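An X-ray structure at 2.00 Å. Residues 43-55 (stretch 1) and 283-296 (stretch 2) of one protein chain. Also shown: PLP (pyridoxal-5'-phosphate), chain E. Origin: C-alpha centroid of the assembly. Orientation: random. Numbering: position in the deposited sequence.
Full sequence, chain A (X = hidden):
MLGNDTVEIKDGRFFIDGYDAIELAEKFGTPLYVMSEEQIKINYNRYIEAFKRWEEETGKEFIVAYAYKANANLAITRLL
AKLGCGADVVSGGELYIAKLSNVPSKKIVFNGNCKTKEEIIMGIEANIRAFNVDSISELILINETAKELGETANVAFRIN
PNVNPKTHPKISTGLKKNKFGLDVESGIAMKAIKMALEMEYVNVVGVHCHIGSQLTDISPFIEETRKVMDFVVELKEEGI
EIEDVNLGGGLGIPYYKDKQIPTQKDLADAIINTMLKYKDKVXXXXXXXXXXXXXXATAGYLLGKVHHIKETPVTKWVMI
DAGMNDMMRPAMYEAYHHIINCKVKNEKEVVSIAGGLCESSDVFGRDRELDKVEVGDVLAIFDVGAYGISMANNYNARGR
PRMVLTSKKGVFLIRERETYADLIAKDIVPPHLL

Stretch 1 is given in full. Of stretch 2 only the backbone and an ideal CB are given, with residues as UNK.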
# COMPACT_ATOMS: atom_id res chain seq x y z
N ASN A 43 18.50 -9.49 17.67
CA ASN A 43 18.97 -8.73 16.50
C ASN A 43 19.71 -7.45 16.93
O ASN A 43 20.74 -7.09 16.35
CB ASN A 43 17.77 -8.38 15.57
CG ASN A 43 17.14 -9.62 14.92
OD1 ASN A 43 17.75 -10.70 14.93
ND2 ASN A 43 15.94 -9.47 14.35
N TYR A 44 19.18 -6.77 17.95
CA TYR A 44 19.77 -5.55 18.43
C TYR A 44 21.14 -5.86 19.05
O TYR A 44 22.13 -5.17 18.81
CB TYR A 44 18.89 -4.92 19.53
CG TYR A 44 19.48 -3.63 20.05
CD1 TYR A 44 19.57 -2.50 19.24
CD2 TYR A 44 20.00 -3.56 21.33
CE1 TYR A 44 20.16 -1.32 19.69
CE2 TYR A 44 20.60 -2.39 21.81
CZ TYR A 44 20.67 -1.28 20.98
OH TYR A 44 21.24 -0.11 21.46
N ASN A 45 21.19 -6.89 19.89
CA ASN A 45 22.45 -7.27 20.55
C ASN A 45 23.52 -7.68 19.51
O ASN A 45 24.70 -7.51 19.79
CB ASN A 45 22.25 -8.42 21.50
CG ASN A 45 21.45 -8.02 22.76
OD1 ASN A 45 21.34 -6.82 23.11
ND2 ASN A 45 20.92 -9.03 23.46
N ARG A 46 23.12 -8.23 18.36
CA ARG A 46 24.11 -8.57 17.34
C ARG A 46 24.82 -7.29 16.84
O ARG A 46 26.06 -7.29 16.53
CB ARG A 46 23.44 -9.31 16.18
CG ARG A 46 23.32 -10.83 16.47
CD ARG A 46 22.47 -11.56 15.41
NE ARG A 46 22.33 -12.97 15.76
CZ ARG A 46 21.32 -13.75 15.37
NH1 ARG A 46 20.36 -13.27 14.61
NH2 ARG A 46 21.24 -15.02 15.81
N TYR A 47 24.05 -6.22 16.68
CA TYR A 47 24.68 -4.96 16.30
C TYR A 47 25.60 -4.44 17.38
O TYR A 47 26.76 -4.02 17.11
CB TYR A 47 23.62 -3.90 16.02
CG TYR A 47 23.22 -3.90 14.55
CD1 TYR A 47 24.03 -3.28 13.58
CD2 TYR A 47 22.03 -4.48 14.14
CE1 TYR A 47 23.63 -3.25 12.22
CE2 TYR A 47 21.63 -4.47 12.80
CZ TYR A 47 22.44 -3.86 11.86
OH TYR A 47 22.06 -3.87 10.56
N ILE A 48 25.15 -4.52 18.62
CA ILE A 48 25.98 -3.96 19.70
C ILE A 48 27.27 -4.74 19.82
O ILE A 48 28.32 -4.17 19.98
CB ILE A 48 25.22 -4.01 21.03
CG1 ILE A 48 23.93 -3.14 20.90
CG2 ILE A 48 26.16 -3.54 22.21
CD1 ILE A 48 24.22 -1.64 20.55
N GLU A 49 27.16 -6.06 19.78
CA GLU A 49 28.34 -6.89 19.93
C GLU A 49 29.31 -6.70 18.75
O GLU A 49 30.54 -6.60 18.92
CB GLU A 49 27.92 -8.35 20.05
CG GLU A 49 29.10 -9.25 20.22
CD GLU A 49 29.68 -9.24 21.63
OE1 GLU A 49 30.73 -9.89 21.80
OE2 GLU A 49 29.09 -8.59 22.56
N ALA A 50 28.74 -6.61 17.56
CA ALA A 50 29.56 -6.45 16.39
C ALA A 50 30.24 -5.08 16.33
O ALA A 50 31.39 -4.98 15.89
CB ALA A 50 28.73 -6.67 15.14
N PHE A 51 29.56 -4.02 16.77
CA PHE A 51 30.15 -2.70 16.64
C PHE A 51 30.77 -2.08 17.91
O PHE A 51 31.27 -1.00 17.85
CB PHE A 51 29.13 -1.70 16.03
CG PHE A 51 28.91 -1.89 14.54
CD1 PHE A 51 29.64 -1.15 13.62
CD2 PHE A 51 27.99 -2.83 14.07
CE1 PHE A 51 29.46 -1.34 12.25
CE2 PHE A 51 27.80 -3.05 12.68
CZ PHE A 51 28.54 -2.30 11.75
N LYS A 52 30.78 -2.77 19.05
CA LYS A 52 31.36 -2.14 20.25
C LYS A 52 32.85 -1.85 20.07
O LYS A 52 33.43 -1.03 20.76
CB LYS A 52 31.14 -3.03 21.48
CG LYS A 52 31.83 -4.37 21.39
CD LYS A 52 31.62 -5.10 22.70
CE LYS A 52 31.90 -6.58 22.61
NZ LYS A 52 31.23 -7.26 23.81
N ARG A 53 33.47 -2.56 19.15
CA ARG A 53 34.85 -2.30 18.85
C ARG A 53 35.06 -0.79 18.49
O ARG A 53 36.11 -0.21 18.77
CB ARG A 53 35.25 -3.17 17.66
CG ARG A 53 36.61 -2.88 17.13
CD ARG A 53 36.99 -3.80 15.99
NE ARG A 53 38.25 -3.37 15.40
CZ ARG A 53 38.56 -3.59 14.13
NH1 ARG A 53 37.69 -4.22 13.35
NH2 ARG A 53 39.69 -3.13 13.63
N TRP A 54 34.08 -0.18 17.82
CA TRP A 54 34.24 1.24 17.46
C TRP A 54 34.54 2.09 18.69
O TRP A 54 35.52 2.85 18.73
CB TRP A 54 32.97 1.81 16.77
CG TRP A 54 33.24 3.19 16.28
CD1 TRP A 54 32.68 4.39 16.72
CD2 TRP A 54 34.12 3.53 15.23
NE1 TRP A 54 33.18 5.45 15.97
CE2 TRP A 54 34.06 4.93 15.05
CE3 TRP A 54 34.98 2.77 14.39
CZ2 TRP A 54 34.82 5.59 14.07
CZ3 TRP A 54 35.73 3.43 13.43
CH2 TRP A 54 35.65 4.82 13.28
N GLU A 55 33.69 1.98 19.71
CA GLU A 55 33.87 2.75 20.95
C GLU A 55 35.15 2.33 21.66
O GLU A 55 35.84 3.16 22.21
CB GLU A 55 32.68 2.55 21.93
CG GLU A 55 32.99 2.81 23.48
CD GLU A 55 32.74 1.56 24.48
OE1 GLU A 55 33.71 1.08 25.15
OE2 GLU A 55 31.59 1.07 24.60
N UNK A 283 40.08 13.14 12.47
CA UNK A 283 39.77 12.50 13.73
C UNK A 283 38.63 11.52 13.54
O UNK A 283 37.70 11.80 12.81
CB UNK A 283 39.42 13.54 14.80
N UNK A 284 38.70 10.37 14.18
CA UNK A 284 37.63 9.42 14.04
C UNK A 284 36.37 9.98 14.66
O UNK A 284 36.38 10.50 15.77
CB UNK A 284 38.00 8.08 14.68
N UNK A 285 35.23 9.85 13.94
CA UNK A 285 33.95 10.38 14.45
C UNK A 285 33.08 9.40 15.26
O UNK A 285 33.43 8.21 15.41
CB UNK A 285 33.12 10.88 13.26
N UNK A 286 31.97 9.92 15.81
CA UNK A 286 31.00 8.99 16.39
C UNK A 286 30.44 8.28 15.17
O UNK A 286 30.38 8.87 14.10
CB UNK A 286 29.92 9.68 17.23
N UNK A 287 30.02 7.03 15.33
CA UNK A 287 29.51 6.28 14.21
C UNK A 287 28.02 5.98 14.43
O UNK A 287 27.65 5.54 15.52
CB UNK A 287 30.31 4.99 14.02
N UNK A 288 27.17 6.23 13.43
CA UNK A 288 25.74 5.94 13.59
C UNK A 288 25.30 5.06 12.43
O UNK A 288 25.74 5.29 11.28
CB UNK A 288 24.91 7.22 13.65
N UNK A 289 24.46 4.06 12.71
CA UNK A 289 23.88 3.23 11.64
C UNK A 289 22.37 3.35 11.82
O UNK A 289 21.90 3.64 12.92
CB UNK A 289 24.35 1.78 11.70
N UNK A 290 21.63 3.09 10.75
CA UNK A 290 20.16 3.23 10.78
C UNK A 290 19.48 1.97 10.35
O UNK A 290 18.64 2.00 9.48
CB UNK A 290 19.70 4.38 9.89
N UNK A 291 19.81 0.82 10.98
CA UNK A 291 19.14 -0.38 10.53
C UNK A 291 17.63 -0.33 10.81
O UNK A 291 17.20 0.21 11.85
CB UNK A 291 19.76 -1.60 11.20
N UNK A 292 16.84 -0.89 9.88
CA UNK A 292 15.40 -0.99 10.03
C UNK A 292 15.06 -2.49 9.98
O UNK A 292 14.89 -3.17 11.00
CB UNK A 292 14.66 -0.20 8.95
N UNK A 293 14.99 -2.99 8.76
CA UNK A 293 14.69 -4.39 8.47
C UNK A 293 15.55 -5.32 9.31
O UNK A 293 15.05 -6.24 9.92
CB UNK A 293 14.90 -4.68 6.98
N UNK A 294 16.86 -5.06 9.38
CA UNK A 294 17.70 -5.99 10.14
C UNK A 294 17.53 -6.00 11.67
O UNK A 294 18.17 -6.82 12.38
CB UNK A 294 19.16 -5.67 9.83
N UNK A 295 16.71 -5.08 12.22
CA UNK A 295 16.41 -5.20 13.64
C UNK A 295 15.07 -5.89 13.88
O UNK A 295 14.93 -6.60 14.87
CB UNK A 295 16.41 -3.82 14.30
N UNK A 296 14.09 -5.68 13.01
CA UNK A 296 12.79 -6.25 13.30
C UNK A 296 12.17 -7.28 12.37
O UNK A 296 11.26 -7.98 12.78
CB UNK A 296 11.80 -5.09 13.40
N1 PLP E . 17.93 5.15 6.67
C2 PLP E . 17.23 5.75 5.64
C2A PLP E . 17.63 7.20 5.29
C3 PLP E . 16.22 5.01 5.03
O3 PLP E . 15.55 5.63 4.02
C4 PLP E . 15.91 3.72 5.36
C4A PLP E . 14.76 2.98 4.61
O4A PLP E . 14.04 3.66 3.95
C5 PLP E . 16.62 3.09 6.42
C6 PLP E . 17.62 3.84 7.02
C5A PLP E . 16.43 1.67 6.93
O4P PLP E . 16.63 0.68 5.88
P PLP E . 16.61 -0.87 6.20
O1P PLP E . 16.82 -1.49 4.88
O2P PLP E . 15.24 -1.15 6.75
O3P PLP E . 17.69 -1.16 7.14

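Position 283 has no atom of stretch 1 within 5.5 Å of its ideal CB, so nothing visible restricts it and a polar or charged chain would do; it is Glu283, which makes no contact. At 284 the CB points toward the helix and lies 4.1 Å from CZ2 of Trp54, at the rim of the indole. A long, flexible apolar chain would suit, Leu or Met among others. Met284 places SD 3.8 Å from Trp54 CH2, oblique to the ring.

Position 285 points sideways, with phi -92° and psi 175°. Its carbonyl O lies 2.8 Å from Trp54 NE1, near the indole plane, and accepts a hydrogen bond (N-H...O angle 141°) whatever the side chain. Proline is compatible with the phi, and Pro285 adds its CD at 4.1 Å from Trp54 CZ2. Position 286 turns away, and a polar residue would be natural; Asn286 finds its hydrogen bonds elsewhere in the structure.

At 287, on the strand, the CB points toward the helix and sits 3.5 Å from Trp54 NE1, above one face of the indole. A branched aliphatic chain such as Leu, Ile or Val would fit. Leu287 sets its CB 3.7 Å from the centroid of the Trp54 five-membered ring, 20° off the normal, a CH-pi contact, and extends CD2 to 3.9 Å from Phe51 CD1. Strand alternation takes 288 out of reach; it is Ile288.

Position 289 faces the helix again, but its ideal CB is 5.1 Å from Tyr47 CE1, leaving room for a longer aliphatic chain, Leu or Met. Leu289, with chi1 m and chi2 t, carries CD1 over one face of the Phe51 ring (3.7 Å from its centroid, 25° off the normal) and within 4.0 Å of Tyr47 CE1.

Position 290 points away, on the side where the cofactor lies, and its pyridine nitrogen invites an acidic partner: Glu290 OE1 is 2.7 Å from PLP N1. At 291 the CB points toward Tyr47 and is only 3.3 Å from its OH, so a compact residue is favored; phi -65° and psi 143° allow proline. Pro291 lays CG over the Tyr47 ring face, 4.1 Å from the centroid.

At 292 an ideal CB would stand 2.5 Å from PLP O2P, a clash that calls for glycine. Gly292 precedes the helix and donates from N to PLP O3P (2.9 Å). Position 293 is out of reach of stretch 1; beside the phosphate a basic residue is plausible, and Arg293 N donates to PLP O2P (2.7 Å).

The CB of 294 is 3.5 Å from Tyr47 OH, so a small hydroxyl residue, Ser or Thr, suits. Ser294 OG lies 2.6 Å from Tyr47 OH, a hydrogen bond.

Position 295 points sideways, its ideal CB 4.9 Å from Asn43 CB; an aliphatic chain could bend inward. Leu295 brings CD2 to 3.5 Å from Tyr44 CA and 3.7 Å from Tyr47 CD2, while its O accepts from Asn43 ND2 (3.1 Å, 162°). Position 296 turns away; it is Val296.

Stretch 2 283-296: EMPNLILEPGRSLV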
# COMPACT_ATOMS: atom_id res chain seq x y z
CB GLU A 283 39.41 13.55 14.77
CG GLU A 283 40.57 14.53 14.96
CD GLU A 283 40.26 15.59 15.99
OE1 GLU A 283 40.84 16.71 15.88
OE2 GLU A 283 39.42 15.29 16.88
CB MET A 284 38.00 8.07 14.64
CG MET A 284 39.12 7.39 13.85
SD MET A 284 38.66 6.79 12.21
CE MET A 284 39.02 8.21 11.20
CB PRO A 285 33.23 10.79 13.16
CG PRO A 285 33.61 9.57 12.22
CD PRO A 285 35.13 9.38 12.54
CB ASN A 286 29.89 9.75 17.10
CG ASN A 286 30.42 10.61 18.18
OD1 ASN A 286 31.06 10.10 19.12
ND2 ASN A 286 30.19 11.92 18.08
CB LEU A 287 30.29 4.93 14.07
CG LEU A 287 29.74 3.89 13.06
CD1 LEU A 287 29.69 4.48 11.66
CD2 LEU A 287 30.61 2.58 13.04
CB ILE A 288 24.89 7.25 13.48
CG1 ILE A 288 25.34 8.24 14.57
CG2 ILE A 288 23.40 6.94 13.62
CD1 ILE A 288 24.79 9.72 14.39
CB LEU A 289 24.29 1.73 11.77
CG LEU A 289 25.80 1.45 11.71
CD1 LEU A 289 26.06 -0.10 11.62
CD2 LEU A 289 26.38 2.14 10.50
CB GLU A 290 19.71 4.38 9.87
CG GLU A 290 20.29 5.80 10.25
CD GLU A 290 19.96 6.90 9.20
OE1 GLU A 290 19.73 6.58 8.00
OE2 GLU A 290 19.96 8.08 9.57
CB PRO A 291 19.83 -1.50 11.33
CG PRO A 291 20.15 -0.82 12.66
CD PRO A 291 20.60 0.60 12.22
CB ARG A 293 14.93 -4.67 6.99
CG ARG A 293 14.25 -5.93 6.43
CD ARG A 293 14.86 -6.24 5.01
NE ARG A 293 14.74 -5.08 4.11
CZ ARG A 293 13.66 -4.81 3.37
NH1 ARG A 293 12.58 -5.61 3.38
NH2 ARG A 293 13.65 -3.69 2.67
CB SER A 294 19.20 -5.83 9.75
OG SER A 294 19.66 -4.52 9.98
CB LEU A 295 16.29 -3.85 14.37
CG LEU A 295 17.66 -3.20 14.59
CD1 LEU A 295 17.45 -1.90 15.28
CD2 LEU A 295 18.56 -4.15 15.42
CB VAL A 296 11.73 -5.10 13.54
CG1 VAL A 296 12.22 -4.19 14.71
CG2 VAL A 296 11.56 -4.21 12.24
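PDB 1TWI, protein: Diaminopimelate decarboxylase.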